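Local atomic coordinates of tonb-dependent siderophore receptor (PDB entry 5FP1), a protein that probably takes up iron across the outer membrane by binding ferric siderophores, and may bind ferric enterobactin with micromolar affinity. Residues Phe33-Leu37 with Leu38-Lys42; Lys528-Phe531 with Leu532-Leu536. All blocks are in the same frame, centred on the assembly; numbering follows the deposited sequence.

Interaction 1 of 2, residues Phe33-Leu37 with Leu38-Lys42; sequences FVAPL and LDTPK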
loop_
_atom_site.group_PDB
_atom_site.type_symbol
_atom_site.label_atom_id
_atom_site.label_comp_id
_atom_site.label_asym_id
_atom_site.label_seq_id
_atom_site.Cartn_x
_atom_site.Cartn_y
_atom_site.Cartn_z
ATOM N N PHE A 33 -1.364 -19.288 -3.348
ATOM C CA PHE A 33 0.012 -19.763 -3.432
ATOM C C PHE A 33 -0.030 -21.205 -2.948
ATOM O O PHE A 33 -0.010 -21.481 -1.766
ATOM C CB PHE A 33 0.959 -18.955 -2.548
ATOM C CG PHE A 33 1.381 -17.632 -3.139
ATOM C CD1 PHE A 33 2.103 -17.579 -4.326
ATOM C CD2 PHE A 33 1.080 -16.445 -2.501
ATOM C CE1 PHE A 33 2.496 -16.368 -4.874
ATOM C CE2 PHE A 33 1.482 -15.220 -3.030
ATOM C CZ PHE A 33 2.185 -15.177 -4.228
ATOM N N VAL A 34 -0.123 -22.115 -3.895
ATOM C CA VAL A 34 -0.325 -23.517 -3.598
ATOM C C VAL A 34 0.945 -24.255 -3.188
ATOM O O VAL A 34 0.875 -25.395 -2.703
ATOM C CB VAL A 34 -0.968 -24.201 -4.808
ATOM C CG1 VAL A 34 -2.306 -23.539 -5.110
ATOM C CG2 VAL A 34 -0.054 -24.135 -6.037
ATOM N N ALA A 35 2.095 -23.614 -3.378
ATOM C CA ALA A 35 3.388 -24.205 -3.014
ATOM C C ALA A 35 4.070 -23.364 -1.956
ATOM O O ALA A 35 3.785 -22.178 -1.857
ATOM C CB ALA A 35 4.272 -24.316 -4.254
ATOM N N PRO A 36 5.004 -23.961 -1.181
ATOM C CA PRO A 36 5.802 -23.179 -0.234
ATOM C C PRO A 36 6.585 -22.102 -0.950
ATOM O O PRO A 36 6.837 -22.215 -2.148
ATOM C CB PRO A 36 6.756 -24.207 0.402
ATOM C CG PRO A 36 6.537 -25.496 -0.310
ATOM C CD PRO A 36 5.270 -25.409 -1.096
ATOM N N LEU A 37 6.941 -21.038 -0.238
ATOM C CA LEU A 37 7.565 -19.910 -0.912
ATOM C C LEU A 37 8.896 -20.314 -1.584
ATOM O O LEU A 37 9.218 -19.841 -2.665
ATOM C CB LEU A 37 7.733 -18.751 0.052
ATOM C CG LEU A 37 6.375 -18.139 0.486
ATOM C CD1 LEU A 37 6.647 -17.044 1.498
ATOM C CD2 LEU A 37 5.577 -17.635 -0.713
ATOM N N LEU A 38 9.636 -21.229 -0.966
ATOM C CA LEU A 38 10.908 -21.735 -1.538
ATOM C C LEU A 38 10.775 -22.258 -2.960
ATOM O O LEU A 38 11.673 -22.085 -3.794
ATOM C CB LEU A 38 11.446 -22.849 -0.610
ATOM C CG LEU A 38 12.750 -23.539 -1.028
ATOM C CD1 LEU A 38 13.896 -22.560 -0.912
ATOM C CD2 LEU A 38 12.992 -24.770 -0.142
ATOM N N ASP A 39 9.641 -22.885 -3.246
ATOM C CA ASP A 39 9.405 -23.513 -4.521
ATOM C C ASP A 39 8.487 -22.724 -5.422
ATOM O O ASP A 39 8.157 -23.168 -6.508
ATOM C CB ASP A 39 8.807 -24.887 -4.283
ATOM C CG ASP A 39 9.750 -25.779 -3.475
ATOM O OD1 ASP A 39 10.954 -25.456 -3.384
ATOM O OD2 ASP A 39 9.259 -26.736 -2.879
ATOM N N THR A 40 8.079 -21.543 -4.981
ATOM C CA THR A 40 7.176 -20.714 -5.777
ATOM C C THR A 40 8.021 -19.882 -6.726
ATOM O O THR A 40 8.939 -19.203 -6.287
ATOM C CB THR A 40 6.317 -19.837 -4.833
ATOM O OG1 THR A 40 5.509 -20.681 -3.992
ATOM C CG2 THR A 40 5.434 -18.869 -5.627
ATOM N N PRO A 41 7.748 -19.953 -8.041
ATOM C CA PRO A 41 8.562 -19.259 -9.036
ATOM C C PRO A 41 8.128 -17.792 -9.226
ATOM O O PRO A 41 7.778 -17.363 -10.330
ATOM C CB PRO A 41 8.339 -20.095 -10.296
ATOM C CG PRO A 41 6.927 -20.598 -10.131
ATOM C CD PRO A 41 6.746 -20.832 -8.671
ATOM N N LYS A 42 8.166 -17.045 -8.130
ATOM C CA LYS A 42 7.683 -15.672 -8.091
ATOM C C LYS A 42 8.288 -15.031 -6.872
ATOM O O LYS A 42 8.525 -15.704 -5.874
ATOM C CB LYS A 42 6.157 -15.672 -7.982
ATOM C CG LYS A 42 5.488 -14.374 -8.419
ATOM C CD LYS A 42 3.982 -14.550 -8.532
ATOM C CE LYS A 42 3.370 -13.389 -9.289
ATOM N NZ LYS A 42 3.571 -13.532 -10.760
HETATM O O HOH W 1 2.793 -21.145 -4.737
#

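Interaction 2 of 2, residues Lys528-Phe531 with Leu532-Leu536; sequences KWDF and LDNHL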
loop_
_atom_site.group_PDB
_atom_site.type_symbol
_atom_site.label_atom_id
_atom_site.label_comp_id
_atom_site.label_asym_id
_atom_site.label_seq_id
_atom_site.Cartn_x
_atom_site.Cartn_y
_atom_site.Cartn_z
ATOM N N LYS A 528 16.205 -19.584 -4.966
ATOM C CA LYS A 528 15.875 -19.508 -3.545
ATOM C C LYS A 528 16.493 -20.679 -2.798
ATOM O O LYS A 528 16.480 -21.792 -3.304
ATOM C CB LYS A 528 14.356 -19.548 -3.347
ATOM C CG LYS A 528 13.568 -18.469 -4.116
ATOM C CD LYS A 528 12.114 -18.386 -3.653
ATOM C CE LYS A 528 11.317 -17.464 -4.579
ATOM N NZ LYS A 528 9.903 -17.403 -4.142
ATOM N N TRP A 529 16.964 -20.432 -1.579
ATOM C CA TRP A 529 17.681 -21.456 -0.789
ATOM C C TRP A 529 17.354 -21.343 0.668
ATOM O O TRP A 529 17.457 -20.254 1.245
ATOM C CB TRP A 529 19.200 -21.324 -0.964
ATOM C CG TRP A 529 19.582 -21.685 -2.324
ATOM C CD1 TRP A 529 19.568 -20.873 -3.423
ATOM C CD2 TRP A 529 19.951 -22.994 -2.790
ATOM N NE1 TRP A 529 19.924 -21.595 -4.546
ATOM C CE2 TRP A 529 20.153 -22.898 -4.189
ATOM C CE3 TRP A 529 20.154 -24.223 -2.161
ATOM C CZ2 TRP A 529 20.542 -23.988 -4.969
ATOM C CZ3 TRP A 529 20.545 -25.310 -2.943
ATOM C CH2 TRP A 529 20.730 -25.182 -4.329
ATOM N N ASP A 530 16.962 -22.464 1.268
ATOM C CA ASP A 530 16.946 -22.592 2.728
ATOM C C ASP A 530 18.293 -23.124 3.195
ATOM O O ASP A 530 18.759 -24.121 2.655
ATOM C CB ASP A 530 15.855 -23.563 3.184
ATOM C CG ASP A 530 14.495 -22.902 3.353
ATOM O OD1 ASP A 530 14.328 -21.715 3.003
ATOM O OD2 ASP A 530 13.581 -23.598 3.819
ATOM N N PHE A 531 18.881 -22.473 4.203
ATOM C CA PHE A 531 20.223 -22.767 4.720
ATOM C C PHE A 531 20.177 -22.960 6.217
ATOM O O PHE A 531 19.199 -22.588 6.887
ATOM C CB PHE A 531 21.183 -21.583 4.552
ATOM C CG PHE A 531 21.584 -21.295 3.162
ATOM C CD1 PHE A 531 22.413 -22.170 2.469
ATOM C CD2 PHE A 531 21.183 -20.116 2.553
ATOM C CE1 PHE A 531 22.811 -21.899 1.168
ATOM C CE2 PHE A 531 21.588 -19.831 1.253
ATOM C CZ PHE A 531 22.401 -20.724 0.560
ATOM N N LEU A 532 21.296 -23.455 6.749
ATOM C CA LEU A 532 21.489 -23.574 8.197
ATOM C C LEU A 532 20.381 -24.321 8.838
ATOM O O LEU A 532 19.727 -23.807 9.745
ATOM C CB LEU A 532 21.556 -22.207 8.868
ATOM C CG LEU A 532 22.842 -21.402 8.798
ATOM C CD1 LEU A 532 22.757 -20.275 9.819
ATOM C CD2 LEU A 532 24.057 -22.279 9.079
ATOM N N ASP A 533 20.151 -25.545 8.390
ATOM C CA ASP A 533 19.096 -26.363 8.970
ATOM C C ASP A 533 17.760 -25.645 8.936
ATOM O O ASP A 533 16.977 -25.724 9.881
ATOM C CB ASP A 533 19.444 -26.760 10.414
ATOM C CG ASP A 533 20.570 -27.765 10.478
ATOM O OD1 ASP A 533 20.728 -28.544 9.507
ATOM O OD2 ASP A 533 21.300 -27.779 11.489
ATOM N N ASN A 534 17.506 -24.975 7.816
ATOM C CA ASN A 534 16.240 -24.300 7.542
ATOM C C ASN A 534 15.963 -23.099 8.452
ATOM O O ASN A 534 14.815 -22.735 8.668
ATOM C CB ASN A 534 15.083 -25.281 7.582
ATOM C CG ASN A 534 15.177 -26.326 6.487
ATOM O OD1 ASN A 534 15.266 -26.006 5.300
ATOM N ND2 ASN A 534 15.180 -27.582 6.883
ATOM N N HIS A 535 17.023 -22.475 8.943
ATOM C CA HIS A 535 16.885 -21.278 9.766
ATOM C C HIS A 535 17.019 -19.974 8.963
ATOM O O HIS A 535 16.600 -18.924 9.438
ATOM C CB HIS A 535 17.930 -21.283 10.878
ATOM C CG HIS A 535 17.553 -22.129 12.047
ATOM N ND1 HIS A 535 18.242 -23.273 12.392
ATOM C CD2 HIS A 535 16.555 -22.002 12.953
ATOM C CE1 HIS A 535 17.684 -23.814 13.459
ATOM N NE2 HIS A 535 16.654 -23.066 13.816
ATOM N N LEU A 536 17.624 -20.054 7.783
ATOM C CA LEU A 536 17.859 -18.899 6.928
ATOM C C LEU A 536 17.313 -19.183 5.551
ATOM O O LEU A 536 17.348 -20.337 5.087
ATOM C CB LEU A 536 19.341 -18.596 6.781
ATOM C CG LEU A 536 20.039 -17.729 7.807
ATOM C CD1 LEU A 536 21.502 -17.594 7.421
ATOM C CD2 LEU A 536 19.388 -16.365 7.925
HETATM O O HOH W 2 18.556 -25.820 5.375
#

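Interaction 1 of 2, residues Phe33-Leu37 with Leu38-Lys42
Thr40 turns its side chain back over the residues that precede it and fills the inside of the bend between Phe33 and Lys42. Its CB lies 3.6 Å from Leu37 O, the carbonyl that also accepts the Thr40 backbone N-H. Beyond CB the branches part. With OG1 anti to the carbonyl carbon (chi1 -62°), the hydroxyl points at Pro36 and donates to its carbonyl, Thr40 OG1 to Pro36 O 2.7 Å. Asp39 N binds the same Pro36 O at 3.1 Å from the opposite face of the carbonyl plane, so two donors grip this one oxygen. Thr40 OG1 also accepts from a water at 2.9 Å, and that water in turn takes the N-H of Ala35 and sits at the edge of the Phe33 ring. The methyl branch, Thr40 CG2, reaches Phe33 CD1 at 3.8 Å, the two side chains crossing at about a right angle. Lys42 CD approaches the same ring at its edge, while its NZ goes on to Ser123 O. Asp39 directs OD1 away to a salt bridge with Lys477. The 3-10 turn through Leu37-Asp39, followed by the inverse gamma turn centred on Pro41, forms the bend that leads into strand 43-47 of the plug of this TonB-dependent receptor.

Interaction 2 of 2, residues Lys528-Phe531 with Leu532-Leu536
Phe531 and Leu536 face each other as an antiparallel hydrogen-bonded pair, with Phe531 N to Leu536 O at 2.8 Å and Leu536 N to Phe531 O at 3.1 Å, and a type I' turn from Leu532 to His535 carries the chain round between them. Phe531 O also receives a weak bond from His535 N, so two successive residues of the returning chain are set against one residue of the outgoing strand. Leu536 O has a further neighbour in Asp530 CA, at 3.3 Å, a CA-H...O contact beside the straight bond from Phe531 N. Phe531 and Leu536 project from the same face of the sheet and touch near their roots, CB to CB 4.2 Å, before the phenyl ring leads off along the surface toward Leu538. Leu532 adds its own CB 4.4 Å from Phe531 CB. The imidazole of His535 folds back over the turn, where ND1 donates to Leu532 O at 3.1 Å, nearly along the C=O axis. His535 N binds that same oxygen, so the carbonyl opening the turn is gripped twice by one residue. Asp530 and Asn534 cross at about a right angle, their carboxylate and amide planes 71° apart; Asp530 OD1 is taken by Asn537 ND2. A water joins the backbone on this flank, accepting from Asn534 N at 2.8 Å and giving a weak bond to Asp530 O. With three successive residues, Leu532, Asp533 and Asn534, in left-handed backbone conformation, the chain reverses tightly and closes on a classic beta bulge formed by His535 and Leu536 opposite Phe531, in a short hairpin connection between neighbouring strands of the TonB-dependent receptor barrel.

Overall arrangement
The two contacts belong to different domains of the receptor, interaction 1 to the plug and interaction 2 to the barrel wall, with centres about 15 Å apart. Residues 33-42 are partly buried and held by a threonine hydroxyl and turn carbonyls; residues 528-536 form a surface hairpin built mainly on backbone pairing, with apolar side chains on its exterior. Lys528 joins them: its NZ makes probable hydrogen bonds with Leu37 O, at 2.9 Å, and Lys42 O, at 2.8 Å. Leu38 CD1 packs against Lys528 O at 3.6 Å. On the same barrel strand, Trp529 touches a bound detergent, consistent with a membrane-facing wall whose other side receives the plug.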